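PDB 3KSX: nitrate transport protein from Xanthomonas axonopodis pv. citri, which binds alkanesulfonates as the periplasmic-binding protein SsuA, here loaded with MOPS, and probably hands them to an ABC transporter for uptake. Local coordinates for residues A[85-90]-A[285-290]; A[105-110]-A[272-277]; A[109-114]-A[203-208]; A[124-129]-A[148-153]; A[140-145]-A[181-186]. One frame throughout, in Å; residues are numbered along the deposited sequence.

Contact 1. Residues A[85-90]-A[285-290]; sequences AGDIPP and KAQQAT
The side-chain amide of Gln287 spans the gap between helix 281-296 and the link between strand 82-86 and helix 88-95, and its NE2 donates to the backbone oxygen of Asp87 at 2.8 Å. The bond is almost straight (171° at the hydrogen) and stays in the plane of the amide, although the donor sits somewhat off the plane of the carbonyl it meets. On the same amide, OE1 packs on Asp87 CB at 3.5 Å. Gln287 leaves its helix with CG anti to the backbone N (chi1 -176°) and then bends at chi2, which turns the amide toward Asp87. One water bridges the three polar side chains. It gives one hydrogen to Asp87 OD2 at 2.6 Å and the other to Gln287 OE1 at 2.8 Å, and it takes the proton of Thr290 OG1 at 2.7 Å. Beside this polar patch the methyl CG2 of Thr290 presses on Ile88 CD1 at 3.4 Å, a tight contact between side chains that cross at about a right angle. Further out, Tyr102 OH also bonds to Gln287 NE2, and Phe213 of strand 212-217 packs against both Asp87 and Gln287. Gly86 N binds the MOPS molecule, so this link forms part of the ligand site of a type II periplasmic-binding-protein fold. Every donor and acceptor at the water has a defined sense: the amide rotation of Gln287 is fixed by NE2 facing a carbonyl and OE1 facing a water hydrogen, and the hydrogen offered to OD2 is consistent with an ionised Asp87.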
# COMPACT_ATOMS: atom_id res chain seq x y z
N ALA A 85 -2.11 2.78 -4.00
CA ALA A 85 -0.97 1.88 -3.73
C ALA A 85 -0.05 2.55 -2.75
O ALA A 85 -0.20 3.77 -2.47
CB ALA A 85 -0.24 1.64 -5.00
N GLY A 86 0.95 1.78 -2.30
CA GLY A 86 2.10 2.25 -1.46
C GLY A 86 2.99 3.29 -2.16
O GLY A 86 2.78 3.64 -3.29
N ASP A 87 4.04 3.74 -1.49
CA ASP A 87 4.88 4.77 -2.05
C ASP A 87 5.83 4.16 -3.13
O ASP A 87 6.18 4.78 -4.15
CB ASP A 87 5.66 5.45 -0.95
CG ASP A 87 6.57 4.55 -0.16
OD1 ASP A 87 6.34 3.34 0.09
OD2 ASP A 87 7.60 5.11 0.35
N ILE A 88 6.18 2.89 -2.95
CA ILE A 88 7.14 2.21 -3.87
C ILE A 88 6.63 1.73 -5.22
O ILE A 88 7.40 1.86 -6.25
CB ILE A 88 7.92 1.03 -3.14
CG1 ILE A 88 8.48 1.50 -1.77
CG2 ILE A 88 9.00 0.35 -4.08
CD1 ILE A 88 9.37 2.80 -1.87
N PRO A 89 5.37 1.21 -5.28
CA PRO A 89 4.91 0.71 -6.60
C PRO A 89 5.02 1.73 -7.77
O PRO A 89 5.57 1.37 -8.84
CB PRO A 89 3.48 0.28 -6.35
CG PRO A 89 3.54 -0.27 -4.84
CD PRO A 89 4.45 0.81 -4.20
N PRO A 90 4.61 2.99 -7.55
CA PRO A 90 4.73 3.93 -8.65
C PRO A 90 6.15 4.23 -9.07
O PRO A 90 6.37 4.55 -10.23
CB PRO A 90 4.01 5.20 -8.18
CG PRO A 90 3.81 5.04 -6.68
CD PRO A 90 3.87 3.54 -6.39
N LYS A 285 9.06 15.79 -2.22
CA LYS A 285 10.49 15.66 -1.86
C LYS A 285 10.80 14.31 -1.23
O LYS A 285 11.85 13.69 -1.58
CB LYS A 285 10.91 16.86 -0.94
CG LYS A 285 10.95 18.21 -1.74
CD LYS A 285 11.29 19.45 -0.91
CE LYS A 285 12.68 19.48 -0.39
NZ LYS A 285 13.65 19.88 -1.45
N ALA A 286 9.95 13.86 -0.28
CA ALA A 286 10.16 12.55 0.41
C ALA A 286 10.16 11.41 -0.61
O ALA A 286 11.07 10.56 -0.64
CB ALA A 286 9.07 12.35 1.55
N GLN A 287 9.21 11.51 -1.55
CA GLN A 287 9.04 10.56 -2.60
C GLN A 287 10.24 10.60 -3.53
O GLN A 287 10.80 9.57 -3.84
CB GLN A 287 7.72 10.82 -3.36
CG GLN A 287 7.39 9.75 -4.49
CD GLN A 287 7.11 8.36 -3.93
OE1 GLN A 287 7.13 8.13 -2.70
NE2 GLN A 287 6.75 7.43 -4.82
N GLN A 288 10.72 11.79 -3.93
CA GLN A 288 11.98 11.79 -4.71
C GLN A 288 13.21 11.22 -3.95
O GLN A 288 14.09 10.54 -4.52
CB GLN A 288 12.28 13.26 -5.07
CG GLN A 288 13.45 13.43 -6.09
CD GLN A 288 13.25 12.64 -7.35
OE1 GLN A 288 12.30 12.91 -8.10
NE2 GLN A 288 14.14 11.66 -7.61
N ALA A 289 13.29 11.50 -2.65
CA ALA A 289 14.40 10.97 -1.83
C ALA A 289 14.38 9.42 -1.84
O ALA A 289 15.45 8.79 -1.95
CB ALA A 289 14.30 11.52 -0.43
N THR A 290 13.18 8.82 -1.80
CA THR A 290 13.06 7.37 -1.86
C THR A 290 13.51 6.89 -3.24
O THR A 290 14.25 5.96 -3.31
CB THR A 290 11.62 6.95 -1.57
OG1 THR A 290 11.24 7.43 -0.25
CG2 THR A 290 11.48 5.45 -1.66
O HOH W 1 8.58 7.40 -0.46

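Contact 2. Residues A[105-110]-A[272-277]; sequences WVPPTP and PPASVQ
Trp105 O is gripped twice by segment 272-277: Gln277 N donates to it at 2.8 Å, and the CA-H of Val276 touches it with CA at 3.2 Å. In return Trp105 N reaches Gln277 O at 2.6 Å, the shorter of the two backbone bonds, completing a single antiparallel hydrogen-bonded pair. Beyond this pair the chains run on in opposite directions without further backbone pairing. Strand 100-106 is an outermost strand of its five-stranded sheet, whose order 2-1-3-5-4 fits a lobe of a type II periplasmic-binding protein; the bridge adds the loop between helices 261-269 and 281-296 to that strand. With CG anti to the backbone N (chi1 165°), the Trp105 ring lies beside the Gln277 chain, CE3 at 3.6 Å from Gln277 CG, and its NE1 bonds to Thr210 O. Pro107 turns its ring to the loop, CD resting 3.8 Å from Ala274 CB and 3.3 Å from Ser275 O. On the loop side Asn236 and Asp239 of helix 225-244 bind Val276 O and Ala274 N. At the far end Thr109 CG2 meets Pro272 CD at 4.2 Å, next to the bound MOPS.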
# COMPACT_ATOMS: atom_id res chain seq x y z
N TRP A 105 -2.59 11.80 -2.00
CA TRP A 105 -1.60 11.28 -1.02
C TRP A 105 -2.30 10.76 0.22
O TRP A 105 -3.24 11.42 0.69
CB TRP A 105 -0.53 12.34 -0.68
CG TRP A 105 0.30 12.02 0.56
CD1 TRP A 105 1.15 11.00 0.73
CD2 TRP A 105 0.22 12.69 1.84
NE1 TRP A 105 1.71 11.02 2.01
CE2 TRP A 105 1.13 12.03 2.72
CE3 TRP A 105 -0.51 13.78 2.31
CZ2 TRP A 105 1.32 12.43 4.06
CZ3 TRP A 105 -0.38 14.13 3.64
CH2 TRP A 105 0.55 13.46 4.50
N VAL A 106 -1.82 9.60 0.71
CA VAL A 106 -2.44 8.85 1.78
C VAL A 106 -1.37 8.86 2.89
O VAL A 106 -0.27 8.35 2.68
CB VAL A 106 -2.65 7.35 1.37
CG1 VAL A 106 -3.24 6.59 2.54
CG2 VAL A 106 -3.59 7.21 0.13
N PRO A 107 -1.64 9.50 4.03
CA PRO A 107 -0.59 9.51 5.04
C PRO A 107 -0.16 8.11 5.57
O PRO A 107 -0.88 7.10 5.43
CB PRO A 107 -1.21 10.34 6.12
CG PRO A 107 -2.18 11.27 5.28
CD PRO A 107 -2.83 10.20 4.52
N PRO A 108 1.05 8.03 6.12
CA PRO A 108 1.52 6.67 6.36
C PRO A 108 0.92 6.02 7.61
O PRO A 108 0.34 6.69 8.50
CB PRO A 108 3.05 6.88 6.61
CG PRO A 108 3.10 8.27 7.22
CD PRO A 108 2.07 9.03 6.40
N THR A 109 1.02 4.70 7.67
CA THR A 109 0.52 3.91 8.82
C THR A 109 1.62 2.99 9.30
O THR A 109 1.66 1.78 8.99
CB THR A 109 -0.78 3.11 8.41
OG1 THR A 109 -0.51 2.35 7.27
CG2 THR A 109 -1.86 4.03 8.01
N PRO A 110 2.64 3.57 10.02
CA PRO A 110 3.87 2.88 10.17
C PRO A 110 3.72 1.65 11.07
O PRO A 110 4.48 0.69 10.96
CB PRO A 110 4.77 3.92 10.86
CG PRO A 110 3.75 4.99 11.50
CD PRO A 110 2.71 4.98 10.45
N PRO A 272 -3.45 5.61 12.51
CA PRO A 272 -4.00 6.97 12.83
C PRO A 272 -4.94 7.33 11.69
O PRO A 272 -4.88 6.65 10.68
CB PRO A 272 -2.75 7.88 12.80
CG PRO A 272 -1.72 7.14 11.90
CD PRO A 272 -2.09 5.65 11.92
N PRO A 273 -5.79 8.39 11.82
CA PRO A 273 -6.45 8.85 10.54
C PRO A 273 -5.48 9.00 9.35
O PRO A 273 -4.28 9.37 9.56
CB PRO A 273 -7.05 10.20 10.93
CG PRO A 273 -7.44 9.97 12.41
CD PRO A 273 -6.33 9.07 13.01
N ALA A 274 -5.96 8.69 8.14
CA ALA A 274 -5.13 8.72 6.90
C ALA A 274 -5.94 8.96 5.61
O ALA A 274 -5.98 8.08 4.72
CB ALA A 274 -4.25 7.44 6.75
N SER A 275 -6.59 10.13 5.52
CA SER A 275 -7.45 10.48 4.40
C SER A 275 -6.62 10.89 3.17
O SER A 275 -5.55 11.52 3.28
CB SER A 275 -8.39 11.61 4.83
OG SER A 275 -7.66 12.66 5.42
N VAL A 276 -7.09 10.55 1.98
CA VAL A 276 -6.40 10.98 0.76
C VAL A 276 -6.54 12.49 0.65
O VAL A 276 -7.61 13.02 0.86
CB VAL A 276 -6.85 10.20 -0.49
CG1 VAL A 276 -8.31 10.39 -0.77
CG2 VAL A 276 -5.99 10.65 -1.72
N GLN A 277 -5.42 13.17 0.43
CA GLN A 277 -5.41 14.64 0.18
C GLN A 277 -4.35 14.97 -0.85
O GLN A 277 -3.59 14.05 -1.32
CB GLN A 277 -5.10 15.34 1.44
CG GLN A 277 -4.04 14.59 2.25
CD GLN A 277 -4.04 15.01 3.70
OE1 GLN A 277 -4.65 14.35 4.56
NE2 GLN A 277 -3.34 16.08 3.99

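Contact 3. Residues A[109-114]-A[203-208]; sequences TPKAET and NGEGLG. With SO4 (sulfate ion), chain C.
An Asx turn at Asn203, where strand 198-203 gives way to a loop, packs against the 3-10 segment 110-112 that leads into strand 113-118. The main link is a backbone bond, Gly204 N to Pro110 O at 2.9 Å. Pro110 O is shared: Glu113 N, closing the 3-10 turn, comes to it from the opposite face of the carbonyl plane. Glu113 O meets Asn203 CA at 3.1 Å in a CA-H...O contact. The Pro110 ring also packs on the Gly204 backbone, Pro110 CB 3.5 Å from Gly204 C. Asn203 OD1 accepts from Glu205 N at 3.0 Å, the donor standing above the carbonyl plane, which makes the Asx turn; a second side-chain bond, Asn203 ND2 to Glu205 OE1 at 3.0 Å on its anti side, out of the carboxylate plane, ties the same residues together. Asn203 CG sits between the backbone N and the carbonyl carbon (chi1 65°), folding the amide back over its own loop. A water joins Asn203 ND2 to Lys111 O. Outside this, the aliphatic part of Lys111 passes at a slant across the Glu205 side chain, CE 3.3 Å from OE2, whereas NZ stays at 4.2 Å from the same oxygen, beyond a salt bridge. Asn203 N donates to a sulfate, probably from the crystallisation liquor, at 2.9 Å. Glu113 OE2 turns instead to Ser141 OG, beside the bound MOPS. The junction is held directly by one backbone hydrogen bond and through a water at the Asn203 amide, whose own bonds shape the loop, and Lys111 and Glu205 probably add only a loose electrostatic attraction.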
# COMPACT_ATOMS: atom_id res chain seq x y z
N THR A 109 1.02 4.70 7.67
CA THR A 109 0.52 3.91 8.82
C THR A 109 1.62 2.99 9.30
O THR A 109 1.66 1.78 8.99
CB THR A 109 -0.78 3.11 8.41
OG1 THR A 109 -0.51 2.35 7.27
CG2 THR A 109 -1.86 4.03 8.01
N PRO A 110 2.64 3.57 10.02
CA PRO A 110 3.87 2.88 10.17
C PRO A 110 3.72 1.65 11.07
O PRO A 110 4.48 0.69 10.96
CB PRO A 110 4.77 3.92 10.86
CG PRO A 110 3.75 4.99 11.50
CD PRO A 110 2.71 4.98 10.45
N LYS A 111 2.77 1.65 12.00
CA LYS A 111 2.58 0.49 12.85
C LYS A 111 2.05 -0.71 12.07
O LYS A 111 2.22 -1.87 12.49
CB LYS A 111 1.57 0.86 13.96
CG LYS A 111 2.16 1.82 15.00
CD LYS A 111 0.98 2.44 15.80
CE LYS A 111 1.50 3.08 17.08
NZ LYS A 111 1.17 2.19 18.21
N ALA A 112 1.41 -0.43 10.94
CA ALA A 112 0.79 -1.43 10.13
C ALA A 112 1.79 -1.99 9.09
O ALA A 112 1.37 -2.78 8.26
CB ALA A 112 -0.45 -0.89 9.48
N GLU A 113 3.05 -1.49 9.05
CA GLU A 113 4.06 -2.06 8.13
C GLU A 113 5.07 -2.81 8.98
O GLU A 113 5.71 -2.19 9.82
CB GLU A 113 4.87 -0.99 7.34
CG GLU A 113 3.99 -0.10 6.53
CD GLU A 113 3.82 -0.61 5.07
OE1 GLU A 113 4.31 -1.72 4.66
OE2 GLU A 113 3.24 0.21 4.31
N THR A 114 5.26 -4.10 8.71
CA THR A 114 5.98 -4.96 9.68
C THR A 114 6.92 -5.99 9.02
O THR A 114 6.65 -6.42 7.91
CB THR A 114 4.97 -5.71 10.57
OG1 THR A 114 4.29 -6.72 9.81
CG2 THR A 114 3.91 -4.74 11.12
N ASN A 203 8.67 -2.72 13.09
CA ASN A 203 7.62 -2.03 12.25
C ASN A 203 8.19 -0.78 11.66
O ASN A 203 9.42 -0.61 11.70
CB ASN A 203 6.32 -1.76 13.06
CG ASN A 203 6.53 -0.75 14.22
OD1 ASN A 203 7.53 0.02 14.26
ND2 ASN A 203 5.57 -0.70 15.14
N GLY A 204 7.32 0.10 11.12
CA GLY A 204 7.81 1.19 10.36
C GLY A 204 7.93 2.48 11.11
O GLY A 204 8.23 3.48 10.50
N GLU A 205 7.69 2.44 12.42
CA GLU A 205 7.77 3.64 13.26
C GLU A 205 9.18 4.22 13.20
O GLU A 205 10.18 3.49 13.22
CB GLU A 205 7.40 3.27 14.69
CG GLU A 205 5.84 3.13 14.80
CD GLU A 205 5.36 2.96 16.23
OE1 GLU A 205 5.57 1.84 16.78
OE2 GLU A 205 4.70 3.91 16.74
N GLY A 206 9.25 5.55 13.13
CA GLY A 206 10.57 6.19 13.32
C GLY A 206 11.37 6.29 12.04
O GLY A 206 12.53 6.79 12.06
N LEU A 207 10.85 5.71 10.95
CA LEU A 207 11.57 5.78 9.65
C LEU A 207 11.18 6.96 8.78
O LEU A 207 11.69 7.17 7.69
CB LEU A 207 11.32 4.49 8.84
CG LEU A 207 11.69 3.22 9.55
CD1 LEU A 207 11.21 1.95 8.80
CD2 LEU A 207 13.23 3.16 9.81
N GLY A 208 10.19 7.73 9.20
CA GLY A 208 9.70 8.80 8.36
C GLY A 208 9.24 8.22 7.02
O GLY A 208 9.57 8.78 5.94
S SO4 C . 9.57 -2.30 16.74
O1 SO4 C . 10.00 -1.65 15.46
O2 SO4 C . 10.73 -3.07 17.23
O3 SO4 C . 9.14 -1.28 17.69
O4 SO4 C . 8.44 -3.26 16.69
O HOH W 2 3.14 -2.42 14.85

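Contact 4. Residues A[124-129]-A[148-153]; sequences RTVADL and RVLAKS
Val126 inserts both of its methyls against the last turn of helix 141-152. CG2 lies 3.5 Å from Val149 CG1, slightly tighter than usual packing, and CG1 follows at 3.8 Å from the same methyl. Val149 holds CG1 anti to its backbone N (chi1 167°), which directs that methyl at Val126; Val126 has its own CG1 anti to N (chi1 175°) and CG2 beside N, and both branches touch it, the side chains crossing at a slant. The other methyl surface comes from leucine ends. Leu150, with CG anti to the carbonyl carbon and an extended chi2 of 178°, touches both Val126 CG1 at 4.1 Å and Leu129 CD1 at 4.0 Å with CD2, the two leucines crossing at about a right angle. Ser153, just past the helix, adds a polar border: its OG rests 3.7 Å from Val126 CG1, and a water held by Ala127 N makes a weak link to the same hydroxyl. No direct hydrogen bond spans the contact. The shape of segment 124-129 is set internally instead, since Asp128 OD2 accepts from Arg124 N at 2.9 Å through its anti lone pair and from Thr125 N at 3.2 Å from above the carboxylate plane. This apolar patch sits at the edge of the second lobe: Val126 and Val149 also lean on Ala202 of strand 198-203 and Leu129 on Leu201, so the 3-10 segment 127-129 and helix 141-152 both rest on that outermost strand.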
# COMPACT_ATOMS: atom_id res chain seq x y z
N ARG A 124 15.44 -12.62 16.86
CA ARG A 124 14.87 -11.67 17.84
C ARG A 124 15.24 -10.23 17.64
O ARG A 124 14.65 -9.33 18.27
CB ARG A 124 15.21 -12.08 19.30
CG ARG A 124 14.30 -13.22 19.65
CD ARG A 124 14.15 -13.61 21.11
NE ARG A 124 13.42 -14.86 20.96
CZ ARG A 124 13.98 -16.03 20.59
NH1 ARG A 124 15.32 -16.16 20.43
NH2 ARG A 124 13.19 -17.07 20.41
N THR A 125 16.22 -10.03 16.78
CA THR A 125 16.62 -8.69 16.44
C THR A 125 16.76 -8.59 14.90
O THR A 125 16.92 -9.62 14.20
CB THR A 125 17.96 -8.31 17.11
OG1 THR A 125 18.99 -9.07 16.51
CG2 THR A 125 17.95 -8.57 18.64
N VAL A 126 16.78 -7.35 14.42
CA VAL A 126 17.02 -7.11 12.99
C VAL A 126 18.38 -7.68 12.58
O VAL A 126 18.50 -8.25 11.51
CB VAL A 126 16.86 -5.62 12.63
CG1 VAL A 126 17.23 -5.37 11.16
CG2 VAL A 126 15.44 -5.13 12.87
N ALA A 127 19.41 -7.60 13.44
CA ALA A 127 20.71 -8.10 13.05
C ALA A 127 20.68 -9.56 12.75
O ALA A 127 21.43 -10.05 11.86
CB ALA A 127 21.78 -7.78 14.13
N ASP A 128 19.77 -10.27 13.42
CA ASP A 128 19.63 -11.71 13.21
C ASP A 128 19.12 -12.10 11.80
O ASP A 128 19.21 -13.26 11.38
CB ASP A 128 18.62 -12.24 14.22
CG ASP A 128 19.17 -12.34 15.62
OD1 ASP A 128 20.41 -12.39 15.83
OD2 ASP A 128 18.31 -12.41 16.53
N LEU A 129 18.60 -11.14 11.03
CA LEU A 129 18.20 -11.36 9.61
C LEU A 129 19.37 -11.52 8.62
O LEU A 129 19.16 -12.02 7.53
CB LEU A 129 17.28 -10.23 9.09
CG LEU A 129 15.99 -9.98 9.90
CD1 LEU A 129 15.30 -8.72 9.47
CD2 LEU A 129 14.98 -11.05 9.69
N ARG A 148 15.04 0.01 4.78
CA ARG A 148 15.32 1.04 5.74
C ARG A 148 15.61 0.42 7.12
O ARG A 148 16.49 0.89 7.84
CB ARG A 148 14.11 1.99 5.91
CG ARG A 148 13.66 2.87 4.66
CD ARG A 148 14.56 4.05 4.29
NE ARG A 148 15.00 4.72 5.52
CZ ARG A 148 14.25 5.57 6.24
NH1 ARG A 148 13.00 5.87 5.85
NH2 ARG A 148 14.74 6.04 7.37
N VAL A 149 14.93 -0.67 7.46
CA VAL A 149 15.15 -1.33 8.77
C VAL A 149 16.53 -2.00 8.78
O VAL A 149 17.30 -1.82 9.73
CB VAL A 149 14.00 -2.31 9.08
CG1 VAL A 149 14.29 -3.24 10.22
CG2 VAL A 149 12.76 -1.55 9.44
N LEU A 150 16.83 -2.75 7.75
CA LEU A 150 18.11 -3.43 7.59
C LEU A 150 19.24 -2.40 7.69
O LEU A 150 20.24 -2.60 8.40
CB LEU A 150 18.16 -4.18 6.27
CG LEU A 150 17.26 -5.46 6.19
CD1 LEU A 150 17.39 -6.02 4.81
CD2 LEU A 150 17.71 -6.45 7.24
N ALA A 151 19.06 -1.26 7.02
CA ALA A 151 20.18 -0.30 7.01
C ALA A 151 20.55 0.25 8.41
O ALA A 151 21.72 0.66 8.64
CB ALA A 151 19.90 0.81 6.06
N LYS A 152 19.58 0.32 9.30
CA LYS A 152 19.82 0.73 10.66
C LYS A 152 20.72 -0.24 11.44
O LYS A 152 21.35 0.18 12.42
CB LYS A 152 18.51 1.02 11.40
CG LYS A 152 17.80 2.32 11.03
CD LYS A 152 16.56 2.48 11.90
CE LYS A 152 16.06 3.92 12.01
NZ LYS A 152 16.95 4.96 11.38
N SER A 153 20.79 -1.51 11.02
CA SER A 153 21.64 -2.52 11.65
C SER A 153 22.83 -2.82 10.76
O SER A 153 23.54 -3.83 10.93
CB SER A 153 20.84 -3.78 11.91
OG SER A 153 19.89 -3.47 12.92
O HOH W 3 19.69 -5.43 15.64

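Contact 5. Residues A[140-145]-A[181-186]; sequences SSAHNL and AWAIWD
Ala142, in the first turn of helix 141-152, packs on strand 181-185 in the second lobe of a type II periplasmic-binding protein. The helix belongs to a beta-alpha-beta crossover between parallel strands 133-136 and 161-164. The short helix and strand segments pass 7.4 Å apart at 125°. Apolar contact is the main glue. Ala142 CB touches Ala183 CB at 3.7 Å and also Ala183 O at 3.4 Å, so two small side chains let the helix sit close to the sheet. The same methyl meets Trp185 CZ3 at 3.6 Å, at the edge of the indole and near its plane. Ile184 CD1, from the preceding residue, lies over the centre of one face of the ring. Trp185 carries CG between its backbone N and carbonyl carbon (chi1 41°), a bend that swings the benzo edge across to the helix start. Two hydroxyls approach the ring without a hydrogen bond to it: Ser140 OG near its plane at the edge, 3.4 Å from Trp185 CZ3, and Ser141 OG 3.8 Å from Trp185 CE3. Both hydroxyls are engaged elsewhere: Ser140 OG with Gln137 O, and Ser141 OG with Glu113 OE2. Ser140 is the N-cap residue, and Ser141 N, in the first turn, hydrogen-bonds to the MOPS. The nearby helix end would probably favour an anionic ligand there. Within the turn itself, Ala142 N donates to Ser140 OG at 3.1 Å, the capping bond, bent to 136° at the hydrogen.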
# COMPACT_ATOMS: atom_id res chain seq x y z
N SER A 140 6.99 -3.23 -3.44
CA SER A 140 5.87 -2.80 -2.51
C SER A 140 6.39 -1.93 -1.36
O SER A 140 7.59 -1.78 -1.15
CB SER A 140 5.15 -4.02 -1.89
OG SER A 140 5.97 -4.61 -0.86
N SER A 141 5.50 -1.25 -0.63
CA SER A 141 5.96 -0.59 0.60
C SER A 141 6.82 -1.41 1.57
O SER A 141 7.68 -0.85 2.24
CB SER A 141 4.74 -0.04 1.41
OG SER A 141 3.90 -1.13 1.88
N ALA A 142 6.66 -2.74 1.57
CA ALA A 142 7.45 -3.67 2.45
C ALA A 142 8.87 -3.79 1.97
O ALA A 142 9.77 -3.93 2.75
CB ALA A 142 6.76 -5.07 2.50
N HIS A 143 9.09 -3.60 0.66
CA HIS A 143 10.46 -3.58 0.10
C HIS A 143 11.22 -2.38 0.67
O HIS A 143 12.32 -2.55 1.16
CB HIS A 143 10.37 -3.44 -1.42
CG HIS A 143 11.57 -3.89 -2.17
ND1 HIS A 143 11.52 -4.15 -3.52
CD2 HIS A 143 12.86 -4.06 -1.79
CE1 HIS A 143 12.74 -4.47 -3.95
NE2 HIS A 143 13.57 -4.41 -2.92
N ASN A 144 10.59 -1.21 0.67
CA ASN A 144 11.21 -0.02 1.32
C ASN A 144 11.34 -0.15 2.88
O ASN A 144 12.39 0.22 3.48
CB ASN A 144 10.44 1.28 0.96
CG ASN A 144 11.04 2.49 1.65
OD1 ASN A 144 12.20 2.83 1.40
ND2 ASN A 144 10.26 3.15 2.51
N LEU A 145 10.30 -0.68 3.56
CA LEU A 145 10.42 -0.96 5.01
C LEU A 145 11.65 -1.85 5.30
O LEU A 145 12.47 -1.52 6.20
CB LEU A 145 9.19 -1.68 5.54
CG LEU A 145 9.36 -2.16 7.00
CD1 LEU A 145 9.03 -0.91 7.81
CD2 LEU A 145 8.41 -3.29 7.34
N ALA A 181 11.58 -14.76 7.47
CA ALA A 181 10.88 -13.52 7.94
C ALA A 181 10.00 -13.05 6.80
O ALA A 181 10.20 -13.48 5.72
CB ALA A 181 11.92 -12.45 8.32
N TRP A 182 8.99 -12.21 7.05
CA TRP A 182 8.11 -11.84 5.96
C TRP A 182 7.88 -10.36 6.16
O TRP A 182 7.48 -10.00 7.28
CB TRP A 182 6.81 -12.67 6.10
CG TRP A 182 5.72 -12.36 5.08
CD1 TRP A 182 5.88 -11.76 3.81
CD2 TRP A 182 4.38 -12.71 5.19
NE1 TRP A 182 4.65 -11.68 3.18
CE2 TRP A 182 3.71 -12.27 4.02
CE3 TRP A 182 3.63 -13.35 6.21
CZ2 TRP A 182 2.33 -12.45 3.85
CZ3 TRP A 182 2.23 -13.56 6.00
CH2 TRP A 182 1.61 -13.09 4.86
N ALA A 183 8.22 -9.52 5.18
CA ALA A 183 7.89 -8.07 5.36
C ALA A 183 6.50 -7.93 4.68
O ALA A 183 6.34 -8.25 3.50
CB ALA A 183 8.86 -7.19 4.77
N ILE A 184 5.56 -7.42 5.47
CA ILE A 184 4.09 -7.42 5.09
C ILE A 184 3.32 -6.37 5.87
O ILE A 184 3.85 -5.80 6.80
CB ILE A 184 3.46 -8.85 5.26
CG1 ILE A 184 2.08 -9.00 4.57
CG2 ILE A 184 3.33 -9.24 6.79
CD1 ILE A 184 2.09 -8.74 3.04
N TRP A 185 2.10 -6.11 5.49
CA TRP A 185 1.33 -5.08 6.17
C TRP A 185 0.09 -5.75 6.78
O TRP A 185 -0.10 -6.95 6.65
CB TRP A 185 0.99 -4.02 5.11
CG TRP A 185 0.59 -4.56 3.77
CD1 TRP A 185 -0.64 -4.91 3.36
CD2 TRP A 185 1.48 -4.84 2.66
NE1 TRP A 185 -0.59 -5.38 2.07
CE2 TRP A 185 0.70 -5.38 1.63
CE3 TRP A 185 2.85 -4.70 2.47
CZ2 TRP A 185 1.22 -5.69 0.38
CZ3 TRP A 185 3.39 -5.09 1.24
CH2 TRP A 185 2.57 -5.60 0.22
N ASP A 186 -0.74 -4.96 7.47
CA ASP A 186 -2.09 -5.35 7.88
C ASP A 186 -3.00 -5.64 6.67
O ASP A 186 -2.93 -4.94 5.63
CB ASP A 186 -2.75 -4.29 8.75
CG ASP A 186 -2.62 -4.57 10.21
OD1 ASP A 186 -2.50 -5.75 10.62
OD2 ASP A 186 -2.59 -3.59 10.97

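Contacts 1 and 5 are buried and touch where Ile88 meets Asn144 and Ser140, bringing the link between strand 82-86 and helix 88-95 and the start of helix 141-152 together around the MOPS; contact 1 is polar and water-bridged, contact 5 mainly apolar. Contact 2 lies at the surface of the first lobe and contact 4, partly buried like contact 3, at the far edge of the second, where bonding across the contact gives way to methyl packing. Contacts 2 and 3 share Thr109 and Pro110, the linker from strand 100-106 to strand 113-118. Contact 3 adjoins contact 5 through Ser141 and contact 4 through Arg148, while contacts 4 and 5 use opposite ends of one helix.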